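Local atomic coordinates of probable FAD-dependent oxidoreductase PA4991 (Pseudomonas aeruginosa PAO1, PDB entry 5EZ7), a protein that binds one FAD per subunit and probably works as an FAD-dependent oxidoreductase of the DAO family, although its physiological substrate is unknown. Residues A[233-238]-A[266-271]; A[258-263]-A[385-390]; A[200-205]-A[337-342]; A[331-336]-A[355-360]; A[74-79]-A[149-154]. All coordinates share one frame; numbering follows the deposited sequence.

Contact 1: A[233-238]-A[266-271]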
# COMPACT_ATOMS: atom_id res chain seq x y z
N MET A 233 -15.63 8.49 3.61
CA MET A 233 -15.44 9.20 2.33
C MET A 233 -16.56 10.25 2.19
O MET A 233 -17.74 9.92 2.41
CB MET A 233 -15.50 8.23 1.15
CG MET A 233 -14.37 7.22 1.04
SD MET A 233 -14.58 5.94 -0.25
CE MET A 233 -15.82 4.92 0.47
N VAL A 234 -16.19 11.49 1.83
CA VAL A 234 -17.16 12.53 1.47
C VAL A 234 -16.93 12.94 0.02
O VAL A 234 -15.81 13.27 -0.36
CB VAL A 234 -16.98 13.83 2.27
CG1 VAL A 234 -18.26 14.66 2.21
CG2 VAL A 234 -16.60 13.53 3.67
N LYS A 235 -18.01 12.96 -0.76
CA LYS A 235 -17.95 13.39 -2.15
C LYS A 235 -18.82 14.65 -2.42
O LYS A 235 -19.99 14.68 -2.14
CB LYS A 235 -18.40 12.23 -3.04
CG LYS A 235 -18.35 12.60 -4.52
CD LYS A 235 -18.43 11.38 -5.45
CE LYS A 235 -18.44 11.91 -6.89
NZ LYS A 235 -18.74 10.89 -7.92
N ALA A 236 -18.23 15.68 -3.00
CA ALA A 236 -18.93 16.88 -3.34
C ALA A 236 -18.19 17.67 -4.38
O ALA A 236 -17.00 17.53 -4.57
CB ALA A 236 -19.10 17.72 -2.09
N ALA A 237 -18.90 18.51 -5.07
CA ALA A 237 -18.34 19.49 -5.98
C ALA A 237 -17.55 20.61 -5.27
O ALA A 237 -16.69 21.23 -5.87
CB ALA A 237 -19.51 20.15 -6.76
N THR A 238 -17.89 20.90 -4.02
CA THR A 238 -17.38 22.09 -3.31
C THR A 238 -16.03 21.86 -2.61
O THR A 238 -15.45 22.78 -2.03
CB THR A 238 -18.42 22.62 -2.25
OG1 THR A 238 -18.73 21.56 -1.33
CG2 THR A 238 -19.69 23.09 -2.92
N GLN A 266 -15.77 15.70 -9.77
CA GLN A 266 -15.86 16.01 -8.36
C GLN A 266 -14.60 15.47 -7.69
O GLN A 266 -13.68 15.00 -8.37
CB GLN A 266 -17.14 15.40 -7.80
CG GLN A 266 -18.38 16.05 -8.37
CD GLN A 266 -19.68 15.69 -7.66
OE1 GLN A 266 -19.71 15.04 -6.60
NE2 GLN A 266 -20.78 16.16 -8.23
N SER A 267 -14.56 15.62 -6.36
CA SER A 267 -13.48 15.13 -5.51
C SER A 267 -14.05 14.37 -4.39
O SER A 267 -15.22 14.50 -4.07
CB SER A 267 -12.72 16.27 -4.86
OG SER A 267 -12.33 17.17 -5.84
N VAL A 268 -13.17 13.63 -3.74
CA VAL A 268 -13.54 12.92 -2.54
C VAL A 268 -12.48 13.21 -1.49
O VAL A 268 -11.29 13.14 -1.78
CB VAL A 268 -13.64 11.39 -2.78
CG1 VAL A 268 -13.97 10.65 -1.49
CG2 VAL A 268 -14.70 11.08 -3.84
N TRP A 269 -12.95 13.54 -0.30
CA TRP A 269 -12.10 13.64 0.88
C TRP A 269 -12.18 12.31 1.60
O TRP A 269 -13.26 11.89 2.00
CB TRP A 269 -12.60 14.72 1.87
CG TRP A 269 -12.19 16.12 1.59
CD1 TRP A 269 -11.21 16.54 0.74
CD2 TRP A 269 -12.71 17.29 2.21
NE1 TRP A 269 -11.10 17.91 0.78
CE2 TRP A 269 -12.02 18.39 1.68
CE3 TRP A 269 -13.72 17.53 3.18
CZ2 TRP A 269 -12.29 19.73 2.08
CZ3 TRP A 269 -14.00 18.85 3.57
CH2 TRP A 269 -13.28 19.92 3.02
N TYR A 270 -11.04 11.70 1.80
CA TYR A 270 -10.90 10.41 2.43
C TYR A 270 -10.33 10.65 3.83
O TYR A 270 -9.26 11.27 3.97
CB TYR A 270 -9.94 9.59 1.57
CG TYR A 270 -9.86 8.12 1.83
CD1 TYR A 270 -10.93 7.40 2.31
CD2 TYR A 270 -8.69 7.42 1.53
CE1 TYR A 270 -10.83 6.02 2.54
CE2 TYR A 270 -8.58 6.06 1.75
CZ TYR A 270 -9.65 5.36 2.26
OH TYR A 270 -9.55 3.99 2.48
N LEU A 271 -11.05 10.18 4.85
CA LEU A 271 -10.71 10.46 6.22
C LEU A 271 -10.24 9.24 6.98
O LEU A 271 -11.04 8.34 7.25
CB LEU A 271 -11.91 11.05 6.97
CG LEU A 271 -12.79 12.15 6.37
CD1 LEU A 271 -13.84 12.55 7.40
CD2 LEU A 271 -12.01 13.39 5.95

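Contact 2: A[258-263]-A[385-390]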
# COMPACT_ATOMS: atom_id res chain seq x y z
N THR A 258 -6.99 13.12 2.96
CA THR A 258 -6.45 13.16 1.60
C THR A 258 -7.58 13.43 0.60
O THR A 258 -8.73 13.06 0.84
CB THR A 258 -5.71 11.85 1.28
OG1 THR A 258 -6.52 10.71 1.66
CG2 THR A 258 -4.42 11.81 2.10
N THR A 259 -7.27 14.14 -0.48
CA THR A 259 -8.26 14.47 -1.52
C THR A 259 -8.01 13.64 -2.79
O THR A 259 -6.90 13.59 -3.30
CB THR A 259 -8.25 15.97 -1.86
OG1 THR A 259 -8.50 16.68 -0.66
CG2 THR A 259 -9.35 16.34 -2.92
N HIS A 260 -9.09 13.05 -3.32
CA HIS A 260 -9.03 12.18 -4.49
C HIS A 260 -10.00 12.62 -5.61
O HIS A 260 -11.20 12.48 -5.46
CB HIS A 260 -9.28 10.75 -4.03
CG HIS A 260 -8.40 10.34 -2.88
ND1 HIS A 260 -7.17 9.71 -3.05
CD2 HIS A 260 -8.54 10.53 -1.55
CE1 HIS A 260 -6.61 9.53 -1.87
NE2 HIS A 260 -7.41 10.01 -0.94
N PRO A 261 -9.48 13.16 -6.74
CA PRO A 261 -10.31 13.49 -7.91
C PRO A 261 -11.10 12.29 -8.44
O PRO A 261 -10.61 11.19 -8.39
CB PRO A 261 -9.29 13.93 -8.96
CG PRO A 261 -8.11 14.39 -8.17
CD PRO A 261 -8.06 13.43 -7.03
N THR A 262 -12.32 12.52 -8.91
CA THR A 262 -13.10 11.44 -9.47
C THR A 262 -13.27 11.66 -10.95
O THR A 262 -13.10 12.78 -11.43
CB THR A 262 -14.45 11.25 -8.77
OG1 THR A 262 -15.20 12.48 -8.70
CG2 THR A 262 -14.22 10.75 -7.39
N ARG A 263 -13.58 10.59 -11.66
CA ARG A 263 -13.76 10.65 -13.14
C ARG A 263 -14.79 11.65 -13.62
O ARG A 263 -14.62 12.20 -14.68
CB ARG A 263 -14.09 9.28 -13.75
CG ARG A 263 -12.85 8.47 -14.08
CD ARG A 263 -13.19 7.10 -14.63
NE ARG A 263 -12.57 6.06 -13.79
CZ ARG A 263 -13.19 5.28 -12.90
NH1 ARG A 263 -14.51 5.37 -12.69
NH2 ARG A 263 -12.48 4.37 -12.20
N PRO A 385 -10.28 2.29 -7.13
CA PRO A 385 -10.40 2.86 -5.80
C PRO A 385 -11.85 2.86 -5.30
O PRO A 385 -12.74 2.96 -6.09
CB PRO A 385 -9.89 4.28 -6.00
CG PRO A 385 -10.19 4.58 -7.43
CD PRO A 385 -9.94 3.31 -8.15
N ALA A 386 -12.06 2.73 -4.00
CA ALA A 386 -13.44 2.70 -3.38
C ALA A 386 -14.32 3.96 -3.70
O ALA A 386 -15.52 3.85 -3.91
CB ALA A 386 -13.31 2.52 -1.88
N TRP A 387 -13.70 5.12 -3.80
CA TRP A 387 -14.39 6.34 -4.22
C TRP A 387 -15.05 6.29 -5.62
O TRP A 387 -16.02 7.03 -5.87
CB TRP A 387 -13.53 7.61 -4.10
CG TRP A 387 -12.09 7.50 -4.29
CD1 TRP A 387 -11.39 7.83 -5.39
CD2 TRP A 387 -11.13 7.11 -3.31
NE1 TRP A 387 -10.05 7.61 -5.17
CE2 TRP A 387 -9.88 7.19 -3.89
CE3 TRP A 387 -11.23 6.69 -1.99
CZ2 TRP A 387 -8.72 6.83 -3.22
CZ3 TRP A 387 -10.09 6.35 -1.32
CH2 TRP A 387 -8.86 6.42 -1.93
N GLU A 388 -14.55 5.44 -6.53
CA GLU A 388 -15.27 5.22 -7.78
C GLU A 388 -16.37 4.18 -7.61
O GLU A 388 -17.43 4.33 -8.19
CB GLU A 388 -14.32 4.92 -8.95
CG GLU A 388 -13.40 6.10 -9.31
CD GLU A 388 -14.12 7.34 -9.89
OE1 GLU A 388 -13.47 8.43 -9.92
OE2 GLU A 388 -15.30 7.27 -10.34
N VAL A 389 -16.17 3.19 -6.77
CA VAL A 389 -17.19 2.13 -6.59
C VAL A 389 -18.32 2.55 -5.63
O VAL A 389 -19.48 2.21 -5.83
CB VAL A 389 -16.53 0.81 -6.11
CG1 VAL A 389 -17.56 -0.32 -6.03
CG2 VAL A 389 -15.37 0.41 -7.03
N ALA A 390 -17.98 3.31 -4.58
CA ALA A 390 -18.95 3.65 -3.52
C ALA A 390 -19.98 4.70 -3.96
O ALA A 390 -21.10 4.72 -3.48
CB ALA A 390 -18.24 4.09 -2.24

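Contact 3: A[200-205]-A[337-342]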
# COMPACT_ATOMS: atom_id res chain seq x y z
N GLN A 200 13.55 -20.70 -7.36
CA GLN A 200 14.68 -20.84 -6.42
C GLN A 200 14.18 -20.40 -5.09
O GLN A 200 14.63 -20.89 -4.05
CB GLN A 200 15.93 -20.02 -6.80
CG GLN A 200 16.47 -20.22 -8.20
CD GLN A 200 17.86 -19.62 -8.38
OE1 GLN A 200 18.81 -20.02 -7.71
NE2 GLN A 200 17.99 -18.65 -9.30
N ARG A 201 13.26 -19.43 -5.12
CA ARG A 201 12.54 -18.99 -3.91
C ARG A 201 11.10 -18.69 -4.17
O ARG A 201 10.74 -18.45 -5.30
CB ARG A 201 13.18 -17.71 -3.34
CG ARG A 201 14.57 -17.92 -2.80
CD ARG A 201 14.58 -18.79 -1.56
NE ARG A 201 15.89 -18.84 -0.91
CZ ARG A 201 16.85 -19.72 -1.13
NH1 ARG A 201 16.75 -20.70 -2.04
NH2 ARG A 201 17.96 -19.63 -0.41
N VAL A 202 10.31 -18.66 -3.09
CA VAL A 202 8.89 -18.29 -3.12
C VAL A 202 8.70 -17.21 -2.04
O VAL A 202 9.08 -17.41 -0.86
CB VAL A 202 7.94 -19.49 -2.83
CG1 VAL A 202 6.47 -19.05 -2.83
CG2 VAL A 202 8.13 -20.59 -3.85
N VAL A 203 8.16 -16.07 -2.46
CA VAL A 203 7.86 -14.98 -1.57
C VAL A 203 6.35 -14.76 -1.42
O VAL A 203 5.62 -14.55 -2.43
CB VAL A 203 8.46 -13.67 -2.07
CG1 VAL A 203 8.25 -12.56 -1.02
CG2 VAL A 203 9.94 -13.84 -2.37
N LEU A 204 5.89 -14.73 -0.17
CA LEU A 204 4.48 -14.43 0.17
C LEU A 204 4.32 -12.98 0.60
O LEU A 204 4.69 -12.60 1.73
CB LEU A 204 3.97 -15.34 1.27
CG LEU A 204 4.18 -16.82 1.08
CD1 LEU A 204 3.52 -17.56 2.23
CD2 LEU A 204 3.59 -17.27 -0.24
N SER A 205 3.81 -12.16 -0.34
CA SER A 205 3.46 -10.75 -0.10
C SER A 205 1.94 -10.58 -0.32
O SER A 205 1.49 -9.69 -1.04
CB SER A 205 4.26 -9.85 -1.04
OG SER A 205 4.05 -10.25 -2.37
N GLY A 337 13.20 -22.34 5.09
CA GLY A 337 13.73 -22.98 3.91
C GLY A 337 13.75 -21.97 2.77
O GLY A 337 14.26 -20.87 2.92
N ARG A 338 13.10 -22.32 1.66
CA ARG A 338 13.09 -21.46 0.48
C ARG A 338 11.90 -20.49 0.43
O ARG A 338 11.64 -19.86 -0.60
CB ARG A 338 13.10 -22.33 -0.76
CG ARG A 338 13.85 -23.62 -0.53
CD ARG A 338 14.65 -24.07 -1.69
NE ARG A 338 13.88 -24.11 -2.92
CZ ARG A 338 14.41 -24.49 -4.07
NH1 ARG A 338 15.70 -24.88 -4.09
NH2 ARG A 338 13.69 -24.49 -5.20
N LEU A 339 11.17 -20.41 1.55
CA LEU A 339 9.98 -19.61 1.65
C LEU A 339 10.33 -18.33 2.36
O LEU A 339 11.01 -18.36 3.40
CB LEU A 339 8.90 -20.33 2.40
CG LEU A 339 7.60 -19.53 2.52
CD1 LEU A 339 6.82 -19.56 1.22
CD2 LEU A 339 6.77 -20.11 3.67
N LEU A 340 9.89 -17.23 1.78
CA LEU A 340 10.08 -15.91 2.36
C LEU A 340 8.70 -15.34 2.45
O LEU A 340 7.91 -15.56 1.58
CB LEU A 340 10.96 -15.03 1.47
CG LEU A 340 12.45 -15.43 1.46
CD1 LEU A 340 13.15 -14.93 0.22
CD2 LEU A 340 13.21 -14.89 2.66
N VAL A 341 8.40 -14.63 3.52
CA VAL A 341 7.06 -14.18 3.77
C VAL A 341 7.05 -12.92 4.62
O VAL A 341 7.80 -12.81 5.63
CB VAL A 341 6.25 -15.29 4.50
CG1 VAL A 341 7.00 -15.82 5.75
CG2 VAL A 341 4.85 -14.81 4.86
N GLY A 342 6.19 -11.98 4.27
CA GLY A 342 6.08 -10.82 5.10
C GLY A 342 5.09 -9.79 4.73
O GLY A 342 4.22 -10.01 3.88

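Contact 4: A[331-336]-A[355-360]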
# COMPACT_ATOMS: atom_id res chain seq x y z
N ALA A 331 9.76 -2.79 7.49
CA ALA A 331 9.06 -3.90 6.90
C ALA A 331 9.41 -5.11 7.74
O ALA A 331 10.40 -5.09 8.46
CB ALA A 331 9.52 -4.12 5.46
N PHE A 332 8.57 -6.13 7.70
CA PHE A 332 8.83 -7.42 8.37
C PHE A 332 9.03 -8.55 7.32
O PHE A 332 8.24 -8.70 6.36
CB PHE A 332 7.68 -7.74 9.33
CG PHE A 332 7.78 -9.11 9.95
CD1 PHE A 332 7.31 -10.24 9.29
CD2 PHE A 332 8.42 -9.28 11.18
CE1 PHE A 332 7.45 -11.48 9.88
CE2 PHE A 332 8.58 -10.54 11.74
CZ PHE A 332 8.08 -11.63 11.10
N LEU A 333 10.07 -9.35 7.52
CA LEU A 333 10.31 -10.53 6.72
C LEU A 333 10.75 -11.69 7.56
O LEU A 333 11.52 -11.52 8.48
CB LEU A 333 11.39 -10.24 5.69
CG LEU A 333 11.68 -11.32 4.63
CD1 LEU A 333 10.49 -11.68 3.79
CD2 LEU A 333 12.76 -10.79 3.71
N ALA A 334 10.25 -12.88 7.23
CA ALA A 334 10.69 -14.12 7.81
C ALA A 334 10.91 -15.18 6.72
O ALA A 334 10.42 -15.05 5.59
CB ALA A 334 9.63 -14.61 8.76
N GLU A 335 11.60 -16.26 7.09
CA GLU A 335 11.81 -17.38 6.19
C GLU A 335 11.79 -18.72 6.85
O GLU A 335 12.12 -18.83 7.96
CB GLU A 335 13.15 -17.25 5.48
CG GLU A 335 14.25 -16.72 6.35
CD GLU A 335 15.58 -16.66 5.63
OE1 GLU A 335 15.89 -17.53 4.76
OE2 GLU A 335 16.34 -15.74 5.95
N GLN A 336 11.39 -19.74 6.09
CA GLN A 336 11.53 -21.13 6.44
C GLN A 336 11.97 -21.84 5.12
O GLN A 336 11.23 -21.88 4.14
CB GLN A 336 10.20 -21.65 7.01
CG GLN A 336 10.09 -23.18 7.19
CD GLN A 336 10.76 -23.72 8.46
OE1 GLN A 336 10.32 -23.43 9.56
NE2 GLN A 336 11.82 -24.55 8.31
N ASP A 355 14.20 -4.40 -0.16
CA ASP A 355 15.61 -4.47 0.35
C ASP A 355 15.85 -5.68 1.22
O ASP A 355 16.90 -6.29 1.12
CB ASP A 355 16.00 -3.26 1.20
CG ASP A 355 16.02 -1.94 0.42
OD1 ASP A 355 16.25 -1.95 -0.81
OD2 ASP A 355 15.81 -0.87 1.05
N ARG A 356 14.88 -6.02 2.08
CA ARG A 356 15.04 -7.12 3.02
C ARG A 356 15.05 -8.44 2.28
O ARG A 356 15.85 -9.31 2.60
CB ARG A 356 14.03 -7.08 4.16
CG ARG A 356 14.49 -6.18 5.29
CD ARG A 356 13.35 -5.44 5.95
NE ARG A 356 13.83 -4.52 7.01
CZ ARG A 356 14.08 -4.87 8.28
NH1 ARG A 356 13.89 -6.13 8.69
NH2 ARG A 356 14.53 -3.96 9.16
N VAL A 357 14.20 -8.56 1.25
CA VAL A 357 14.21 -9.74 0.41
C VAL A 357 15.53 -9.83 -0.38
O VAL A 357 16.14 -10.91 -0.44
CB VAL A 357 12.99 -9.80 -0.52
CG1 VAL A 357 13.14 -10.89 -1.56
CG2 VAL A 357 11.70 -10.02 0.28
N CYS A 358 15.95 -8.71 -0.99
CA CYS A 358 17.16 -8.71 -1.84
C CYS A 358 18.43 -9.02 -1.02
O CYS A 358 19.29 -9.75 -1.50
CB CYS A 358 17.33 -7.40 -2.63
SG CYS A 358 16.08 -7.22 -3.93
N ALA A 359 18.50 -8.55 0.23
CA ALA A 359 19.63 -8.89 1.10
C ALA A 359 19.65 -10.37 1.51
O ALA A 359 20.72 -10.90 1.75
CB ALA A 359 19.66 -8.00 2.34
N ARG A 360 18.50 -11.02 1.62
CA ARG A 360 18.48 -12.47 1.83
C ARG A 360 19.00 -13.21 0.64
O ARG A 360 19.70 -14.17 0.79
CB ARG A 360 17.08 -12.98 2.12
CG ARG A 360 16.60 -12.53 3.48
CD ARG A 360 16.90 -13.53 4.59
NE ARG A 360 18.29 -13.53 5.05
CZ ARG A 360 19.16 -14.56 5.00
NH1 ARG A 360 18.84 -15.76 4.50
NH2 ARG A 360 20.39 -14.37 5.48

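Contact 5: A[74-79]-A[149-154]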
# COMPACT_ATOMS: atom_id res chain seq x y z
N ASP A 74 13.96 7.67 5.58
CA ASP A 74 14.50 7.78 4.25
C ASP A 74 13.48 7.51 3.12
O ASP A 74 13.81 7.64 1.94
CB ASP A 74 15.68 6.80 4.14
CG ASP A 74 16.66 7.19 3.05
OD1 ASP A 74 17.13 8.36 3.06
OD2 ASP A 74 16.94 6.35 2.18
N MET A 75 12.23 7.17 3.45
CA MET A 75 11.26 6.77 2.42
C MET A 75 10.85 7.93 1.48
O MET A 75 10.99 7.78 0.28
CB MET A 75 10.07 6.04 3.03
CG MET A 75 10.35 4.60 3.48
SD MET A 75 11.08 3.45 2.24
CE MET A 75 12.73 3.31 2.89
N PRO A 76 10.44 9.10 2.01
CA PRO A 76 10.11 10.18 1.05
C PRO A 76 11.22 10.50 0.03
O PRO A 76 10.94 10.64 -1.14
CB PRO A 76 9.79 11.40 1.95
CG PRO A 76 9.54 10.82 3.30
CD PRO A 76 10.41 9.59 3.40
N ARG A 77 12.48 10.56 0.46
CA ARG A 77 13.57 10.76 -0.50
C ARG A 77 13.60 9.62 -1.55
O ARG A 77 13.60 9.85 -2.75
CB ARG A 77 14.91 10.87 0.23
CG ARG A 77 16.11 11.16 -0.66
CD ARG A 77 17.43 10.97 0.10
NE ARG A 77 17.65 9.59 0.53
CZ ARG A 77 18.08 8.59 -0.25
NH1 ARG A 77 18.36 8.80 -1.53
NH2 ARG A 77 18.24 7.35 0.23
N ARG A 78 13.61 8.39 -1.07
CA ARG A 78 13.63 7.25 -1.99
C ARG A 78 12.47 7.21 -3.01
O ARG A 78 12.70 6.97 -4.18
CB ARG A 78 13.75 5.96 -1.20
CG ARG A 78 15.17 5.80 -0.63
CD ARG A 78 15.37 4.51 0.14
NE ARG A 78 15.26 3.33 -0.69
CZ ARG A 78 15.32 2.09 -0.23
NH1 ARG A 78 15.50 1.86 1.07
NH2 ARG A 78 15.18 1.05 -1.08
N TRP A 79 11.24 7.51 -2.59
CA TRP A 79 10.10 7.51 -3.50
C TRP A 79 10.15 8.66 -4.48
O TRP A 79 9.86 8.49 -5.66
CB TRP A 79 8.80 7.58 -2.73
CG TRP A 79 8.44 6.34 -2.04
CD1 TRP A 79 8.99 5.86 -0.94
CD2 TRP A 79 7.40 5.45 -2.39
NE1 TRP A 79 8.38 4.71 -0.55
CE2 TRP A 79 7.39 4.43 -1.43
CE3 TRP A 79 6.46 5.41 -3.42
CZ2 TRP A 79 6.50 3.38 -1.47
CZ3 TRP A 79 5.56 4.36 -3.45
CH2 TRP A 79 5.58 3.36 -2.47
N ARG A 149 4.31 22.38 6.26
CA ARG A 149 4.60 21.57 5.06
C ARG A 149 5.69 20.49 5.34
O ARG A 149 6.76 20.81 5.86
CB ARG A 149 5.06 22.51 3.91
CG ARG A 149 5.43 21.80 2.62
CD ARG A 149 5.95 22.70 1.49
NE ARG A 149 5.64 22.04 0.21
CZ ARG A 149 6.37 22.05 -0.92
NH1 ARG A 149 7.51 22.74 -1.01
NH2 ARG A 149 5.94 21.36 -1.99
N LEU A 150 5.42 19.22 5.00
CA LEU A 150 6.41 18.14 5.21
C LEU A 150 7.01 17.72 3.89
O LEU A 150 6.48 18.04 2.81
CB LEU A 150 5.76 16.93 5.88
CG LEU A 150 5.03 17.21 7.19
CD1 LEU A 150 4.15 16.04 7.60
CD2 LEU A 150 6.01 17.55 8.31
N THR A 151 8.12 16.99 3.99
CA THR A 151 8.79 16.36 2.83
C THR A 151 8.01 15.16 2.34
O THR A 151 8.26 14.69 1.24
CB THR A 151 10.22 15.85 3.17
OG1 THR A 151 10.16 14.85 4.21
CG2 THR A 151 11.15 17.02 3.57
N GLU A 152 7.12 14.65 3.17
CA GLU A 152 6.23 13.56 2.80
C GLU A 152 5.43 13.88 1.52
O GLU A 152 5.16 15.02 1.23
CB GLU A 152 5.28 13.25 3.97
CG GLU A 152 5.97 12.82 5.27
CD GLU A 152 4.99 12.36 6.36
OE1 GLU A 152 5.48 11.91 7.45
OE2 GLU A 152 3.74 12.42 6.13
N ILE A 153 5.08 12.85 0.76
CA ILE A 153 4.52 12.98 -0.58
C ILE A 153 3.23 12.22 -0.56
O ILE A 153 3.13 11.23 0.20
CB ILE A 153 5.33 12.19 -1.65
CG1 ILE A 153 6.82 12.35 -1.52
CG2 ILE A 153 4.93 12.61 -3.06
CD1 ILE A 153 7.57 11.22 -2.22
N VAL A 154 2.30 12.59 -1.44
CA VAL A 154 1.07 11.79 -1.63
C VAL A 154 0.87 11.34 -3.06
O VAL A 154 0.73 12.17 -3.95
CB VAL A 154 -0.18 12.56 -1.20
CG1 VAL A 154 -1.40 11.65 -1.28
CG2 VAL A 154 0.02 13.13 0.20

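Contact 1: A[233-238]-A[266-271]
Val234 and Trp269 face each other as a hydrogen-bonded pair of antiparallel strands. Val234 N donates to Trp269 O at 3.0 Å, and Trp269 N returns a bond to Val234 O at 2.9 Å. Toward the strand end the pairing slackens, and Ala236 N to Ser267 O is a weak bond of 3.4 Å. The side chains of Met233, Lys235, Val268 and Tyr270 share one face of the sheet. Met233 lies beside Tyr270 and points the same way. Its CG is 3.7 Å from Tyr270 CD1, and its SD makes an oblique Met-aromatic contact, 5.4 Å from the ring centroid. Val268 CG1 packs on Met233 CB, while Val268 CG2 rests 4.0 Å from Lys235 CB. With CG anti to the backbone N (chi1 -179°) and the chain extended beyond it, Lys235 runs across Gln266 at about a right angle, its CE 3.4 Å from Gln266 OE1. Its NZ forms a salt bridge with Asp264. Tyr270 OH is bonded to Lys48 O, and the ring touches FAD. Val234 and Trp269 occupy the other face and pack on Leu296 of helix 285-299, and strands 255-261 and 309-320 flank the pair.

Contact 2: A[258-263]-A[385-390]
Glu388, Trp387 and Arg263 have the most surface buried here. Glu388 turns its carboxylate to the chain just after strand 255-261. Glu388 OE1 takes the Arg263 backbone N at 2.8 Å, on its syn side and 21° out of the carboxylate plane. Glu388 OE2 lies 3.1 Å from Arg263 NH1, a salt bridge of charges alone, since the oxygen is well out of the guanidinium plane. Glu388 CD sits over one face of that guanidinium, toward the rim, and Arg263 NH2 has a second acidic partner in Glu384. Trp387 meets His260 obliquely, with ring planes at 31°. His260 CB lies over the five-membered ring of Trp387, 3.7 Å from its centroid, as a CH-pi contact, and Trp387 CZ2 comes 3.3 Å from His260 ND1. Pro385 CB covers the opposite indole face. Thr258 OG1 and His260 NE2 share a hydrogen bond, and Thr258 OG1 also bonds to Gln50, an FAD-binding residue. A short C-terminal helix, with Pro385 at its N-cap position, packs on the large mixed sheet beside the FAD pocket.

Contact 3: A[200-205]-A[337-342]
Two parallel strands of the Rossmann-type FAD-binding sheet, 201-204 and 339-343, run side by side. Their backbones interlock in four bonds. Val202 N donates to Arg338 O and Leu340 N to Val202 O. Leu204 N donates to Leu340 O at 2.8 Å, and Gly342 N to Leu204 O at 3.0 Å. Val202, Leu204, Leu339 and Val341 share one face. With Leu339 CG anti to the backbone N (chi1 -179°), its CD1 branch lies 3.8 Å from Leu204 CG and 4.1 Å from Val202 CG1. Val341 CG2 packs on Leu204 CB at 3.7 Å. Leu213 and Leu214 of helix 210-216 pack on Leu204, and Leu187 and Leu190 on Val202. On the other face Val203 CG2 meets Leu340 CB. Ser205, just after its strand, touches FAD, and its OG bonds to Val13 O and Gly14 O, the latter part of the probable dinucleotide-binding glycine motif. At the start of the strands Arg201 crosses Arg338 at about a right angle. Arg201 has a salt bridge to Asp364, Arg338 one to Glu186. Gln200 O lies over one face of the Arg338 guanidinium and accepts Arg201 NH1 at 2.9 Å, in the Arg201 guanidinium plane but with the donor 35° out of the carbonyl plane.

Contact 4: A[331-336]-A[355-360]
Leu333 supplies the apolar part of this contact. Its CG is anti to the backbone N (chi1 -173°), and its CD2 branch makes the closest approach to the helix. Leu333 CD2 is 3.7 Å from Val357 CG2, and the two side chains cross at about a right angle. Leu333 CD2 also lies 3.6 Å from Arg356 C and 3.9 Å from Arg356 CB. Ala331 CB adds a looser touch, 4.1 Å from Arg356 CD. A second kind of contact involves a flat group. The Arg356 guanidinium turns one face to Ala331 O, which sits 3.5 Å above its plane and toward the rim. No hydrogen bond results. Arg356 NE is instead paired with Asp352, which also accepts the backbone N of Ala331 and so ties both segments together. The charged contact lies at the exposed end. Glu335 and Arg360 form a salt bridge there, but the place of Glu335 OE2 is doubtful. Arg360 has further acidic partners in Glu363 and Asp364. Helix 350-364 lies over the outermost strand; the axes of 332-336 and 355-360 come within 9.1 Å at 32°, as in the alpha/beta layering of a Rossmann-type FAD domain.

Contact 5: A[74-79]-A[149-154]
Pro76 and Ile153 make the close part of this small contact. Ile153 points its CD1 methyl at the helix, where it lies 3.6 Å from Pro76 O and 3.9 Å from Trp79 CB. Trp79 offers only CB to this methyl, because its indole leads away from the strand. The ring is fixed elsewhere: NE1 bonds to Ala348 O, beside the FAD, and Phe155 meets it edge-to-face. Pro76 CB touches the chain before the strand, 3.7 Å from Thr151 O and 4.2 Å from Glu152 CA. Helix 75-82 is thereby set against strand 153-155, the middle strand of a small three-stranded antiparallel sheet. That sheet includes strand 52-53, which holds the FAD-binding residue Ile52. Glu152 CB leaves its backbone away from the helix, and Glu152 OE1 takes the backbone N of Gly55. The exposed side is looser. Thr151 OG1 comes no nearer than 4.1 Å to Pro76 CB, and no hydrogen bond crosses between the segments. Farther round the helix, exposed Arg77 grips Asp74 side-on through NE and NH2. Arg77 NE to Asp74 OD1 is 2.9 Å; the oxygen is in the guanidinium plane, while the donor is 29° out of the carboxylate plane.

How the contacts relate
Contacts 1 and 2 meet on one large sheet, where strand 255-261 pairs with strand 267-272 and Tyr270 sets its ring edge-to-face against Trp387. Contacts 3 and 4 share the Rossmann-type sheet on the opposite side of the chain's centre, joined through Val341 N and Ala334 O. Contacts 1 and 3 are buried strand pairs, antiparallel and parallel respectively, and rest on backbone hydrogen bonds. Contact 2 is also buried, but relies on ring packing and a carboxylate. Contact 4 is partly buried, apolar inside and charged outside. Contact 5 is small, mostly buried and apolar. A salt bridge between Arg78 and Asp355 links it to contact 4.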